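Local coordinates for beta-fructofuranosidase (Arthrobacter, PDB 3WPU), which belongs to the levansucrase/invertase family of enzymes, whose catalytic domain is built as a five-bladed beta-propeller, at residues A26-A31 against G358-G363; F113-Y118 against G139-K144; T223-A228 against T319-L324; Y350-S355 against V454-G459. All blocks are in the same frame, centred on the assembly; numbering follows the deposited sequence. Where two conformers were deposited one is given.

Interaction 1 of 4, residues A26-A31 against G358-G363; sequences AKWTRA and GTFAAG
Arg-30, in the first turn of helix 30-38, reaches out and grips a single backbone atom, the carbonyl O of Ala-362. In this five-bladed beta-propeller the pair of bonds joins the N-terminal region to the loop between strands 348-355 and 369-375. Both terminal nitrogens take part: Arg-30 NH2 lies 2.8 Å and Arg-30 NH1 3.0 Å from Ala-362 O, with the oxygen in the guanidinium plane. A bend at chi3 (59°) turns the guanidinium toward its acceptor. The second shell fixes the rotation of the group, because NE forms a salt bridge with Glu-291 and NH1 also bonds to the O of Cys-332, a half of the disulfide with Cys-276. The carboxylate and the two carbonyls probably offset the cost of burying the charge. Beside this polar grip, the methyl of Ala-361 packs against NH1 at the group's edge. Farther out, Trp-28 and Phe-360 form an oblique aromatic pair, their planes at 70°. The indole is fastened by NE1 to Ser-389 O and meets Phe-373 edge-to-face. Its outer corner makes the apolar contact, with Trp-28 CH2 lying 3.8 Å from Phe-360 CE1.

Interaction 2 of 4, residues F113-Y118 against G139-K144; sequences FAKIGY and GGLVFK
Tyr-118 and Gly-139 meet twice, through backbone and through ring, where strand 115-122 pairs antiparallel with 137-141, the outer strand of a propeller blade. Gly-139 N donates to Tyr-118 O at 2.8 Å, and Gly-139 CA sits 3.9 Å from the ring centroid of Tyr-118, over the face, as a CH-pi contact. The ring gets there because CG stands between the backbone N and carbonyl carbon (chi1 70°), which folds it back across the glycine. Tyr-118 N also donates to Gly-140 O. At the other end Val-142 N gives Ile-116 O an almost straight bond, 2.9 Å long at 178°. A water also donates to that oxygen and accepts from Phe-143 N, so the link between the two segments runs on past the end of the strand to Phe-143. Ile-116 and Val-142 lie side by side with their CG2 methyls 3.7 Å apart, and the aliphatic chain of Lys-115 crosses Leu-141. In the second shell, Phe-97 backs both Ile-116 and Val-142, and the Tyr-118 hydroxyl bonds to Val-214 O. Main-chain bonds thus hold the strands together, while the bare CA of Gly-139, with no CB in the way, lets the ring lie against the backbone.

Interaction 3 of 4, residues T223-A228 against T319-L324; sequences TDLLQA and TEWEFL
Leu-226 reaches from strand 213-226 to Trp-321 and Phe-323 on strand 321-331, joining two separate sheets of the five-bladed beta-propeller. Leu-226 CB rests 3.8 Å from Phe-323 CZ. Leu-226 CG stands 4.1 Å from Trp-321 CB, and there the branch divides the contact. CD1 approaches Phe-323 CE1, whereas Leu-226 CD2 covers the centre of the Phe-323 ring, 4.0 Å from its centroid and 10° off the normal, a CH-pi contact. Leu-226 CD2 also touches Trp-321 CB at 3.8 Å, so one methyl is wedged against both aromatic residues. A classic beta bulge, in which Leu-225 and Leu-226 both face Ile-200, lets neighbouring leucines contribute to the same contact. Leu-225 puts CD1 obliquely against the indole of Trp-321, 3.8 Å from NE1, the nitrogen that is itself hydrogen-bonded to Leu-318 O, and its other methyl meets the carbonyl of Thr-319.

The strand axes approach to 7.2 Å at 20°, and no direct hydrogen bond spans the gap. Water does so instead: one molecule lies between the carbonyls of Asp-224 and Thr-319, and another accepts from Trp-321 N and contacts Leu-225 O. Ala-311 and Met-261, from the neighbouring strands of the second sheet, continue the apolar layer around Leu-226 and Trp-321. At the far end the Phe-323 ring presents its edge to a carbonyl, with CE2 3.1 Å from Gln-227 O.

Interaction 4 of 4, residues Y350-S355 against V454-G459; sequences YLFTIS and VKMDIG
Ile-458 fits two bumps against two aromatic rings, those of Tyr-350 and Phe-352, where two antiparallel sheets of the five-bladed beta-propeller face each other. The strand axes are 12.1 Å apart at their closest, so side chains do most of the bridging. The fork comes from the branching of isoleucine at CB, and the torsion aims it: with CG1 anti to the carbonyl carbon (chi1 -63°) and CG2 anti to the backbone N, CG2 is directed at Tyr-350 and the CG1-CD1 branch at Phe-352. Ile-458 CG2 settles on a face of the Tyr-350 ring, 3.7 Å from the centroid and displaced toward the rim on the hydroxyl side; the closest neighbour of Ile-458 CG2 is Tyr-350 CZ at 3.4 Å. This CH-pi seat is snug, and the ring over it is anchored at its far tip by a hydrogen bond from OH to Pro-464 O.

The second prong ends in CD1, which points at the tip of Phe-352. Met-456 supplies the companion knob. Its chain runs straight as far as SD and then bends at chi3 (60°), which brings Met-456 CE to 3.9 Å from Phe-352 CE1. The two methyls therefore make a shallow dip that receives the outer end of the phenyl ring, while Val-370 and Val-425 pack around it. On the isoleucine side of that dip, Ile-458 CD1 lies 3.9 Å from Phe-352 CZ.

Overall arrangement
From the N terminus, the chain first lays down 26-31, which waits 327 residues for its partner 358-363; the long loop that interaction 1 closes contains both interaction 2 and interaction 3. Interaction 2 closes a short loop of 20 residues within the large mixed sheet, and strand 213-226 of interaction 3 belongs to that same sheet. Interaction 3 then links it to the sheet that contains strands 26-27 and 321-331, the former belonging to interaction 1. Interaction 4 opens just before 358-363 and closes beyond it, so it crosses interaction 1 and brings in the later sheets. Interactions 1 and 2 lie on opposite sides of the chain's centre, their centres 35 Å apart.

Interaction 1 of 4, residues A26-A31 against G358-G363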
loop_
_atom_site.group_PDB
_atom_site.type_symbol
_atom_site.label_atom_id
_atom_site.label_comp_id
_atom_site.label_asym_id
_atom_site.label_seq_id
_atom_site.Cartn_x
_atom_site.Cartn_y
_atom_site.Cartn_z
ATOM N N ALA A 26 -6.737 -16.820 -8.020
ATOM C CA ALA A 26 -6.484 -17.474 -6.730
ATOM C C ALA A 26 -7.545 -17.018 -5.750
ATOM O O ALA A 26 -8.014 -15.885 -5.849
ATOM C CB ALA A 26 -5.123 -17.111 -6.179
ATOM N N LYS A 27 -7.895 -17.906 -4.828
ATOM C CA LYS A 27 -8.855 -17.586 -3.763
ATOM C C LYS A 27 -8.181 -17.577 -2.415
ATOM O O LYS A 27 -7.452 -18.515 -2.049
ATOM C CB LYS A 27 -9.988 -18.612 -3.757
ATOM C CG LYS A 27 -10.800 -18.622 -5.045
ATOM C CD LYS A 27 -11.936 -19.608 -4.956
ATOM C CE LYS A 27 -12.739 -19.654 -6.233
ATOM N NZ LYS A 27 -11.994 -20.391 -7.278
ATOM N N TRP A 28 -8.435 -16.512 -1.645
ATOM C CA TRP A 28 -8.164 -16.511 -0.215
ATOM C C TRP A 28 -9.441 -17.055 0.396
ATOM O O TRP A 28 -10.459 -16.371 0.387
ATOM C CB TRP A 28 -7.884 -15.097 0.279
ATOM C CG TRP A 28 -7.524 -14.987 1.718
ATOM C CD1 TRP A 28 -7.007 -15.967 2.514
ATOM C CD2 TRP A 28 -7.609 -13.809 2.547
ATOM N NE1 TRP A 28 -6.806 -15.486 3.787
ATOM C CE2 TRP A 28 -7.111 -14.154 3.805
ATOM C CE3 TRP A 28 -7.985 -12.483 2.308
ATOM C CZ2 TRP A 28 -7.056 -13.246 4.856
ATOM C CZ3 TRP A 28 -7.958 -11.595 3.368
ATOM C CH2 TRP A 28 -7.454 -11.972 4.594
ATOM N N THR A 29 -9.413 -18.318 0.813
ATOM C CA THR A 29 -10.670 -19.029 1.071
ATOM C C THR A 29 -11.138 -18.811 2.498
ATOM O O THR A 29 -10.379 -18.361 3.334
ATOM C CB THR A 29 -10.543 -20.540 0.857
ATOM O OG1 THR A 29 -9.686 -21.099 1.863
ATOM C CG2 THR A 29 -9.965 -20.856 -0.529
ATOM N N ARG A 30 -12.378 -19.212 2.795
ATOM C CA ARG A 30 -12.867 -19.173 4.182
ATOM C C ARG A 30 -12.069 -20.135 5.073
ATOM O O ARG A 30 -11.761 -19.805 6.201
ATOM C CB ARG A 30 -14.364 -19.473 4.234
ATOM C CG ARG A 30 -15.198 -18.345 3.653
ATOM C CD ARG A 30 -16.700 -18.561 3.811
ATOM N NE ARG A 30 -17.177 -18.712 5.186
ATOM C CZ ARG A 30 -17.549 -17.713 5.979
ATOM N NH1 ARG A 30 -17.465 -16.452 5.572
ATOM N NH2 ARG A 30 -17.995 -17.975 7.199
ATOM N N ALA A 31 -11.693 -21.300 4.544
ATOM C CA ALA A 31 -10.876 -22.256 5.270
ATOM C C ALA A 31 -9.527 -21.625 5.626
ATOM O O ALA A 31 -9.048 -21.767 6.760
ATOM C CB ALA A 31 -10.678 -23.516 4.431
ATOM N N GLY A 358 -13.036 -5.143 10.713
ATOM C CA GLY A 358 -14.492 -5.033 10.461
ATOM C C GLY A 358 -14.990 -5.437 9.079
ATOM O O GLY A 358 -16.188 -5.634 8.882
ATOM N N THR A 359 -14.091 -5.539 8.111
ATOM C CA THR A 359 -14.460 -5.909 6.767
ATOM C C THR A 359 -14.477 -7.419 6.555
ATOM O O THR A 359 -14.874 -7.867 5.489
ATOM C CB THR A 359 -13.496 -5.273 5.752
ATOM O OG1 THR A 359 -12.159 -5.519 6.177
ATOM C CG2 THR A 359 -13.720 -3.792 5.652
ATOM N N PHE A 360 -14.058 -8.215 7.538
ATOM C CA PHE A 360 -14.207 -9.657 7.442
ATOM C C PHE A 360 -15.672 -10.086 7.428
ATOM O O PHE A 360 -16.500 -9.547 8.159
ATOM C CB PHE A 360 -13.470 -10.407 8.566
ATOM C CG PHE A 360 -11.983 -10.537 8.340
ATOM C CD1 PHE A 360 -11.487 -11.449 7.401
ATOM C CD2 PHE A 360 -11.068 -9.798 9.079
ATOM C CE1 PHE A 360 -10.116 -11.583 7.209
ATOM C CE2 PHE A 360 -9.697 -9.923 8.879
ATOM C CZ PHE A 360 -9.221 -10.823 7.925
ATOM N N ALA A 361 -15.970 -11.086 6.606
ATOM C CA ALA A 361 -17.323 -11.621 6.494
ATOM C C ALA A 361 -17.796 -12.345 7.742
ATOM O O ALA A 361 -17.000 -12.757 8.607
ATOM C CB ALA A 361 -17.380 -12.583 5.335
ATOM N N ALA A 362 -19.104 -12.601 7.765
ATOM C CA ALA A 362 -19.694 -13.358 8.845
ATOM C C ALA A 362 -18.943 -14.654 9.119
ATOM O O ALA A 362 -18.558 -15.381 8.206
ATOM C CB ALA A 362 -21.168 -13.636 8.564
ATOM N N GLY A 363 -18.707 -14.916 10.392
ATOM C CA GLY A 363 -18.021 -16.122 10.831
ATOM C C GLY A 363 -16.495 -16.015 10.791
ATOM O O GLY A 363 -15.811 -16.906 11.273
#

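Interaction 2 of 4, residues F113-Y118 against G139-K144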
loop_
_atom_site.group_PDB
_atom_site.type_symbol
_atom_site.label_atom_id
_atom_site.label_comp_id
_atom_site.label_asym_id
_atom_site.label_seq_id
_atom_site.Cartn_x
_atom_site.Cartn_y
_atom_site.Cartn_z
ATOM N N PHE A 113 -12.273 14.772 1.242
ATOM C CA PHE A 113 -11.504 15.998 1.049
ATOM C C PHE A 113 -10.020 15.719 0.837
ATOM O O PHE A 113 -9.185 16.597 0.988
ATOM C CB PHE A 113 -11.696 16.930 2.259
ATOM C CG PHE A 113 -13.127 17.258 2.536
ATOM C CD1 PHE A 113 -13.874 17.986 1.630
ATOM C CD2 PHE A 113 -13.731 16.829 3.703
ATOM C CE1 PHE A 113 -15.215 18.251 1.869
ATOM C CE2 PHE A 113 -15.067 17.098 3.949
ATOM C CZ PHE A 113 -15.803 17.818 3.031
ATOM N N ALA A 114 -9.708 14.500 0.380
ATOM C CA ALA A 114 -8.330 14.032 0.280
ATOM C C ALA A 114 -7.657 14.586 -0.957
ATOM O O ALA A 114 -8.277 14.686 -2.019
ATOM C CB ALA A 114 -8.297 12.519 0.209
ATOM N N LYS A 115 -6.383 14.920 -0.787
ATOM C CA LYS A 115 -5.525 15.378 -1.881
ATOM C C LYS A 115 -4.135 14.760 -1.753
ATOM O O LYS A 115 -3.762 14.275 -0.702
ATOM C CB LYS A 115 -5.426 16.901 -1.850
ATOM C CG LYS A 115 -6.769 17.592 -1.951
ATOM C CD LYS A 115 -6.602 19.094 -1.794
ATOM C CE LYS A 115 -7.952 19.759 -1.709
ATOM N NZ LYS A 115 -7.754 21.220 -1.660
ATOM N N ILE A 116 -3.397 14.701 -2.856
ATOM C CA ILE A 116 -2.025 14.253 -2.809
ATOM C C ILE A 116 -1.083 15.420 -2.571
ATOM O O ILE A 116 -1.098 16.424 -3.297
ATOM C CB ILE A 116 -1.618 13.481 -4.086
ATOM C CG1 ILE A 116 -2.440 12.197 -4.154
ATOM C CG2 ILE A 116 -0.121 13.228 -4.078
ATOM C CD1 ILE A 116 -2.338 11.454 -5.475
ATOM N N GLY A 117 -0.243 15.251 -1.547
ATOM C CA GLY A 117 0.822 16.181 -1.220
ATOM C C GLY A 117 2.162 15.475 -1.304
ATOM O O GLY A 117 2.225 14.286 -1.624
ATOM N N TYR A 118 3.247 16.194 -1.051
ATOM C CA TYR A 118 4.560 15.565 -1.031
ATOM C C TYR A 118 5.440 16.099 0.071
ATOM O O TYR A 118 5.222 17.200 0.574
ATOM C CB TYR A 118 5.247 15.670 -2.393
ATOM C CG TYR A 118 5.691 17.072 -2.796
ATOM C CD1 TYR A 118 7.030 17.436 -2.703
ATOM C CD2 TYR A 118 4.796 18.005 -3.294
ATOM C CE1 TYR A 118 7.459 18.693 -3.070
ATOM C CE2 TYR A 118 5.228 19.285 -3.666
ATOM C CZ TYR A 118 6.574 19.596 -3.566
ATOM O OH TYR A 118 7.078 20.832 -3.928
ATOM N N GLY A 139 6.090 19.739 1.236
ATOM C CA GLY A 139 6.200 20.521 0.013
ATOM C C GLY A 139 4.901 21.130 -0.498
ATOM O O GLY A 139 4.920 21.935 -1.440
ATOM N N GLY A 140 3.785 20.756 0.125
ATOM C CA GLY A 140 2.462 21.191 -0.304
ATOM C C GLY A 140 1.804 20.205 -1.258
ATOM O O GLY A 140 2.192 19.021 -1.346
ATOM N N LEU A 141 0.783 20.704 -1.953
ATOM C CA LEU A 141 -0.055 19.863 -2.786
ATOM C C LEU A 141 0.584 19.678 -4.142
ATOM O O LEU A 141 1.231 20.584 -4.669
ATOM C CB LEU A 141 -1.428 20.482 -2.940
ATOM C CG LEU A 141 -2.219 20.624 -1.630
ATOM C CD1 LEU A 141 -3.524 21.367 -1.868
ATOM C CD2 LEU A 141 -2.494 19.239 -1.052
ATOM N N VAL A 142 0.374 18.505 -4.709
ATOM C CA VAL A 142 0.883 18.210 -6.060
ATOM C C VAL A 142 0.114 18.961 -7.147
ATOM O O VAL A 142 0.721 19.498 -8.095
ATOM C CB VAL A 142 0.869 16.708 -6.316
ATOM C CG1 VAL A 142 1.147 16.399 -7.801
ATOM C CG2 VAL A 142 1.890 16.024 -5.412
ATOM N N PHE A 143 -1.206 18.963 -7.027
ATOM C CA PHE A 143 -2.090 19.451 -8.085
ATOM C C PHE A 143 -2.657 20.838 -7.800
ATOM O O PHE A 143 -3.165 21.113 -6.711
ATOM C CB PHE A 143 -3.229 18.473 -8.308
ATOM C CG PHE A 143 -2.793 17.161 -8.884
ATOM C CD1 PHE A 143 -2.372 17.073 -10.193
ATOM C CD2 PHE A 143 -2.785 16.002 -8.096
ATOM C CE1 PHE A 143 -2.001 15.855 -10.716
ATOM C CE2 PHE A 143 -2.407 14.791 -8.614
ATOM C CZ PHE A 143 -2.003 14.705 -9.932
ATOM N N LYS A 144 -2.626 21.699 -8.807
ATOM C CA LYS A 144 -3.359 22.963 -8.727
ATOM C C LYS A 144 -4.856 22.687 -8.722
ATOM O O LYS A 144 -5.323 21.695 -9.278
ATOM C CB LYS A 144 -2.996 23.886 -9.891
ATOM C CG LYS A 144 -1.545 24.340 -9.883
ATOM C CD LYS A 144 -1.199 25.080 -11.170
ATOM C CE LYS A 144 0.269 25.475 -11.198
ATOM N NZ LYS A 144 0.571 26.490 -10.152
HETATM O O HOH W 1 -2.944 17.634 -4.875
HETATM O O HOH W 2 7.826 22.543 -2.209
#

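Interaction 3 of 4, residues T223-A228 against T319-L324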
loop_
_atom_site.group_PDB
_atom_site.type_symbol
_atom_site.label_atom_id
_atom_site.label_comp_id
_atom_site.label_asym_id
_atom_site.label_seq_id
_atom_site.Cartn_x
_atom_site.Cartn_y
_atom_site.Cartn_z
ATOM N N THR A 223 -4.384 11.820 -17.253
ATOM C CA THR A 223 -4.844 10.830 -18.207
ATOM C C THR A 223 -5.671 9.764 -17.506
ATOM O O THR A 223 -5.226 9.184 -16.516
ATOM C CB THR A 223 -3.659 10.166 -18.901
ATOM O OG1 THR A 223 -2.827 11.170 -19.497
ATOM C CG2 THR A 223 -4.140 9.185 -19.981
ATOM N N ASP A 224 -6.853 9.495 -18.037
ATOM C CA ASP A 224 -7.783 8.514 -17.475
ATOM C C ASP A 224 -7.352 7.144 -17.985
ATOM O O ASP A 224 -7.345 6.915 -19.200
ATOM C CB ASP A 224 -9.194 8.896 -17.953
ATOM C CG ASP A 224 -10.297 8.049 -17.364
ATOM O OD1 ASP A 224 -10.025 7.067 -16.643
ATOM O OD2 ASP A 224 -11.458 8.372 -17.690
ATOM N N LEU A 225 -6.960 6.242 -17.091
ATOM C CA LEU A 225 -6.428 4.933 -17.530
ATOM C C LEU A 225 -7.440 3.805 -17.489
ATOM O O LEU A 225 -7.567 3.042 -18.469
ATOM C CB LEU A 225 -5.218 4.548 -16.682
ATOM C CG LEU A 225 -4.088 5.584 -16.563
ATOM C CD1 LEU A 225 -3.030 5.043 -15.630
ATOM C CD2 LEU A 225 -3.466 5.931 -17.919
ATOM N N LEU A 226 -8.135 3.672 -16.358
ATOM C CA LEU A 226 -9.031 2.557 -16.111
ATOM C C LEU A 226 -10.178 2.895 -15.209
ATOM O O LEU A 226 -10.035 3.701 -14.286
ATOM C CB LEU A 226 -8.274 1.368 -15.441
ATOM C CG LEU A 226 -7.095 0.760 -16.170
ATOM C CD1 LEU A 226 -6.277 -0.128 -15.241
ATOM C CD2 LEU A 226 -7.571 -0.043 -17.371
ATOM N N GLN A 227 -11.328 2.318 -15.520
ATOM C CA GLN A 227 -12.494 2.368 -14.640
ATOM C C GLN A 227 -13.118 0.977 -14.615
ATOM O O GLN A 227 -12.993 0.207 -15.573
ATOM C CB GLN A 227 -13.490 3.428 -15.076
ATOM C CG GLN A 227 -14.183 3.195 -16.370
ATOM C CD GLN A 227 -14.957 4.437 -16.810
ATOM O OE1 GLN A 227 -14.369 5.445 -17.198
ATOM N NE2 GLN A 227 -16.262 4.367 -16.732
ATOM N N ALA A 228 -13.788 0.654 -13.527
ATOM C CA ALA A 228 -14.386 -0.672 -13.359
ATOM C C ALA A 228 -15.249 -1.070 -14.562
ATOM O O ALA A 228 -16.049 -0.265 -15.069
ATOM C CB ALA A 228 -15.211 -0.713 -12.080
ATOM N N THR A 319 0.279 5.197 -20.855
ATOM C CA THR A 319 -0.975 5.945 -20.936
ATOM C C THR A 319 -2.179 5.124 -21.418
ATOM O O THR A 319 -3.295 5.634 -21.442
ATOM C CB THR A 319 -0.814 7.142 -21.878
ATOM O OG1 THR A 319 -0.382 6.655 -23.165
ATOM C CG2 THR A 319 0.199 8.075 -21.358
ATOM N N GLU A 320 -1.956 3.867 -21.823
ATOM C CA GLU A 320 -3.025 2.970 -22.263
ATOM C C GLU A 320 -2.811 1.620 -21.593
ATOM O O GLU A 320 -1.705 1.124 -21.593
ATOM C CB GLU A 320 -2.983 2.785 -23.779
ATOM C CG GLU A 320 -3.361 4.063 -24.510
ATOM C CD GLU A 320 -3.254 3.951 -26.012
ATOM O OE1 GLU A 320 -3.416 4.994 -26.679
ATOM O OE2 GLU A 320 -2.999 2.840 -26.525
ATOM N N TRP A 321 -3.888 1.067 -21.038
ATOM C CA TRP A 321 -3.867 -0.153 -20.241
ATOM C C TRP A 321 -5.019 -1.051 -20.671
ATOM O O TRP A 321 -6.059 -0.561 -21.164
ATOM C CB TRP A 321 -4.006 0.208 -18.739
ATOM C CG TRP A 321 -2.787 0.905 -18.215
ATOM C CD1 TRP A 321 -2.449 2.211 -18.402
ATOM C CD2 TRP A 321 -1.719 0.329 -17.462
ATOM N NE1 TRP A 321 -1.253 2.487 -17.841
ATOM C CE2 TRP A 321 -0.770 1.352 -17.242
ATOM C CE3 TRP A 321 -1.461 -0.953 -16.965
ATOM C CZ2 TRP A 321 0.395 1.148 -16.533
ATOM C CZ3 TRP A 321 -0.269 -1.157 -16.262
ATOM C CH2 TRP A 321 0.626 -0.104 -16.037
ATOM N N GLU A 322 -4.836 -2.353 -20.479
ATOM C CA GLU A 322 -5.902 -3.333 -20.649
ATOM C C GLU A 322 -6.047 -4.084 -19.327
ATOM O O GLU A 322 -5.057 -4.461 -18.688
ATOM C CB GLU A 322 -5.641 -4.320 -21.808
ATOM C CG GLU A 322 -4.513 -5.262 -21.576
ATOM C CD GLU A 322 -4.230 -6.166 -22.768
ATOM O OE1 GLU A 322 -3.486 -7.130 -22.564
ATOM O OE2 GLU A 322 -4.693 -5.867 -23.891
ATOM N N PHE A 323 -7.283 -4.286 -18.925
ATOM C CA PHE A 323 -7.580 -5.140 -17.802
ATOM C C PHE A 323 -7.203 -6.572 -18.135
ATOM O O PHE A 323 -7.315 -7.015 -19.300
ATOM C CB PHE A 323 -9.068 -5.133 -17.475
ATOM C CG PHE A 323 -9.539 -3.935 -16.693
ATOM C CD1 PHE A 323 -8.951 -3.612 -15.503
ATOM C CD2 PHE A 323 -10.601 -3.184 -17.141
ATOM C CE1 PHE A 323 -9.403 -2.535 -14.757
ATOM C CE2 PHE A 323 -11.071 -2.099 -16.418
ATOM C CZ PHE A 323 -10.468 -1.778 -15.227
ATOM N N LEU A 324 -6.740 -7.277 -17.121
ATOM C CA LEU A 324 -6.585 -8.721 -17.141
ATOM C C LEU A 324 -7.441 -9.305 -16.016
ATOM O O LEU A 324 -7.941 -8.549 -15.153
ATOM C CB LEU A 324 -5.113 -9.102 -16.981
ATOM C CG LEU A 324 -4.181 -8.608 -18.089
ATOM C CD1 LEU A 324 -2.725 -8.919 -17.797
ATOM C CD2 LEU A 324 -4.571 -9.183 -19.449
HETATM O O HOH W 3 -6.110 5.707 -21.437
HETATM O O HOH W 4 -6.175 2.878 -20.717
#

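Interaction 4 of 4, residues Y350-S355 against V454-G459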
loop_
_atom_site.group_PDB
_atom_site.type_symbol
_atom_site.label_atom_id
_atom_site.label_comp_id
_atom_site.label_asym_id
_atom_site.label_seq_id
_atom_site.Cartn_x
_atom_site.Cartn_y
_atom_site.Cartn_z
ATOM N N TYR A 350 5.361 -12.274 -4.180
ATOM C CA TYR A 350 4.609 -12.021 -2.948
ATOM C C TYR A 350 3.579 -10.941 -3.244
ATOM O O TYR A 350 3.938 -9.845 -3.683
ATOM C CB TYR A 350 5.529 -11.544 -1.832
ATOM C CG TYR A 350 6.376 -12.643 -1.249
ATOM C CD1 TYR A 350 5.930 -13.402 -0.166
ATOM C CD2 TYR A 350 7.596 -12.992 -1.831
ATOM C CE1 TYR A 350 6.695 -14.439 0.356
ATOM C CE2 TYR A 350 8.371 -14.027 -1.299
ATOM C CZ TYR A 350 7.919 -14.749 -0.224
ATOM O OH TYR A 350 8.674 -15.801 0.295
ATOM N N LEU A 351 2.311 -11.236 -2.983
ATOM C CA LEU A 351 1.276 -10.248 -3.128
ATOM C C LEU A 351 0.946 -9.856 -1.692
ATOM O O LEU A 351 0.595 -10.727 -0.903
ATOM C CB LEU A 351 0.052 -10.843 -3.816
ATOM C CG LEU A 351 -1.274 -10.089 -3.683
ATOM C CD1 LEU A 351 -1.151 -8.674 -4.184
ATOM C CD2 LEU A 351 -2.422 -10.812 -4.364
ATOM N N PHE A 352 1.137 -8.589 -1.367
ATOM C CA PHE A 352 0.748 -8.051 -0.060
ATOM C C PHE A 352 -0.452 -7.125 -0.219
ATOM O O PHE A 352 -0.532 -6.332 -1.137
ATOM C CB PHE A 352 1.896 -7.301 0.594
ATOM C CG PHE A 352 3.043 -8.166 1.023
ATOM C CD1 PHE A 352 2.902 -9.058 2.088
ATOM C CD2 PHE A 352 4.258 -8.119 0.342
ATOM C CE1 PHE A 352 3.956 -9.815 2.522
ATOM C CE2 PHE A 352 5.318 -8.896 0.770
ATOM C CZ PHE A 352 5.160 -9.768 1.838
ATOM N N THR A 353 -1.361 -7.193 0.749
ATOM C CA THR A 353 -2.536 -6.347 0.735
ATOM C C THR A 353 -2.855 -6.027 2.194
ATOM O O THR A 353 -2.285 -6.636 3.099
ATOM C CB THR A 353 -3.693 -7.034 -0.031
ATOM O OG1 THR A 353 -4.783 -6.121 -0.239
ATOM C CG2 THR A 353 -4.164 -8.287 0.692
ATOM N N ILE A 354 -3.699 -5.036 2.372
ATOM C CA ILE A 354 -4.089 -4.539 3.696
ATOM C C ILE A 354 -5.579 -4.744 3.894
ATOM O O ILE A 354 -6.346 -4.507 2.966
ATOM C CB ILE A 354 -3.789 -3.023 3.781
ATOM C CG1 ILE A 354 -2.427 -2.678 3.115
ATOM C CG2 ILE A 354 -3.871 -2.571 5.223
ATOM C CD1 ILE A 354 -1.237 -3.418 3.657
ATOM N N SER A 355 -6.014 -5.089 5.125
ATOM C CA SER A 355 -7.429 -5.234 5.412
ATOM C C SER A 355 -7.745 -4.780 6.824
ATOM O O SER A 355 -6.872 -4.802 7.690
ATOM C CB SER A 355 -7.876 -6.675 5.250
ATOM O OG SER A 355 -9.252 -6.747 4.980
ATOM N N VAL A 454 9.011 -0.620 10.598
ATOM C CA VAL A 454 9.312 -1.880 11.254
ATOM C C VAL A 454 9.904 -2.807 10.223
ATOM O O VAL A 454 10.013 -2.435 9.078
ATOM C CB VAL A 454 8.087 -2.508 11.967
ATOM C CG1 VAL A 454 7.616 -1.602 13.092
ATOM C CG2 VAL A 454 6.949 -2.820 11.000
ATOM N N LYS A 455 10.341 -3.980 10.667
ATOM C CA LYS A 455 11.054 -4.894 9.775
ATOM C C LYS A 455 10.426 -6.283 9.842
ATOM O O LYS A 455 10.374 -6.911 10.900
ATOM C CB LYS A 455 12.550 -4.950 10.144
ATOM C CG LYS A 455 13.379 -5.838 9.227
ATOM C CD LYS A 455 14.864 -5.648 9.506
ATOM C CE LYS A 455 15.713 -6.626 8.710
ATOM N NZ LYS A 455 15.791 -7.979 9.349
ATOM N N MET A 456 10.020 -6.790 8.680
ATOM C CA MET A 456 9.391 -8.076 8.573
ATOM C C MET A 456 10.306 -8.938 7.725
ATOM O O MET A 456 10.588 -8.596 6.580
ATOM C CB MET A 456 8.019 -7.916 7.906
ATOM C CG MET A 456 7.259 -9.214 7.733
ATOM S SD MET A 456 5.652 -8.958 6.956
ATOM C CE MET A 456 6.126 -8.235 5.382
ATOM N N ASP A 457 10.779 -10.042 8.299
ATOM C CA ASP A 457 11.611 -10.987 7.546
ATOM C C ASP A 457 10.730 -11.918 6.740
ATOM O O ASP A 457 9.832 -12.575 7.272
ATOM C CB ASP A 457 12.531 -11.730 8.481
ATOM C CG ASP A 457 13.559 -10.800 9.123
ATOM O OD1 ASP A 457 13.863 -9.738 8.520
ATOM O OD2 ASP A 457 14.055 -11.129 10.210
ATOM N N ILE A 458 11.006 -11.983 5.444
ATOM C CA ILE A 458 10.148 -12.710 4.513
ATOM C C ILE A 458 10.858 -13.991 4.093
ATOM O O ILE A 458 11.973 -13.950 3.600
ATOM C CB ILE A 458 9.819 -11.846 3.281
ATOM C CG1 ILE A 458 9.022 -10.606 3.715
ATOM C CG2 ILE A 458 9.049 -12.662 2.244
ATOM C CD1 ILE A 458 8.915 -9.507 2.684
ATOM N N GLY A 459 10.216 -15.122 4.353
ATOM C CA GLY A 459 10.764 -16.442 4.031
ATOM C C GLY A 459 11.699 -17.067 5.048
ATOM O O GLY A 459 12.795 -17.505 4.709
#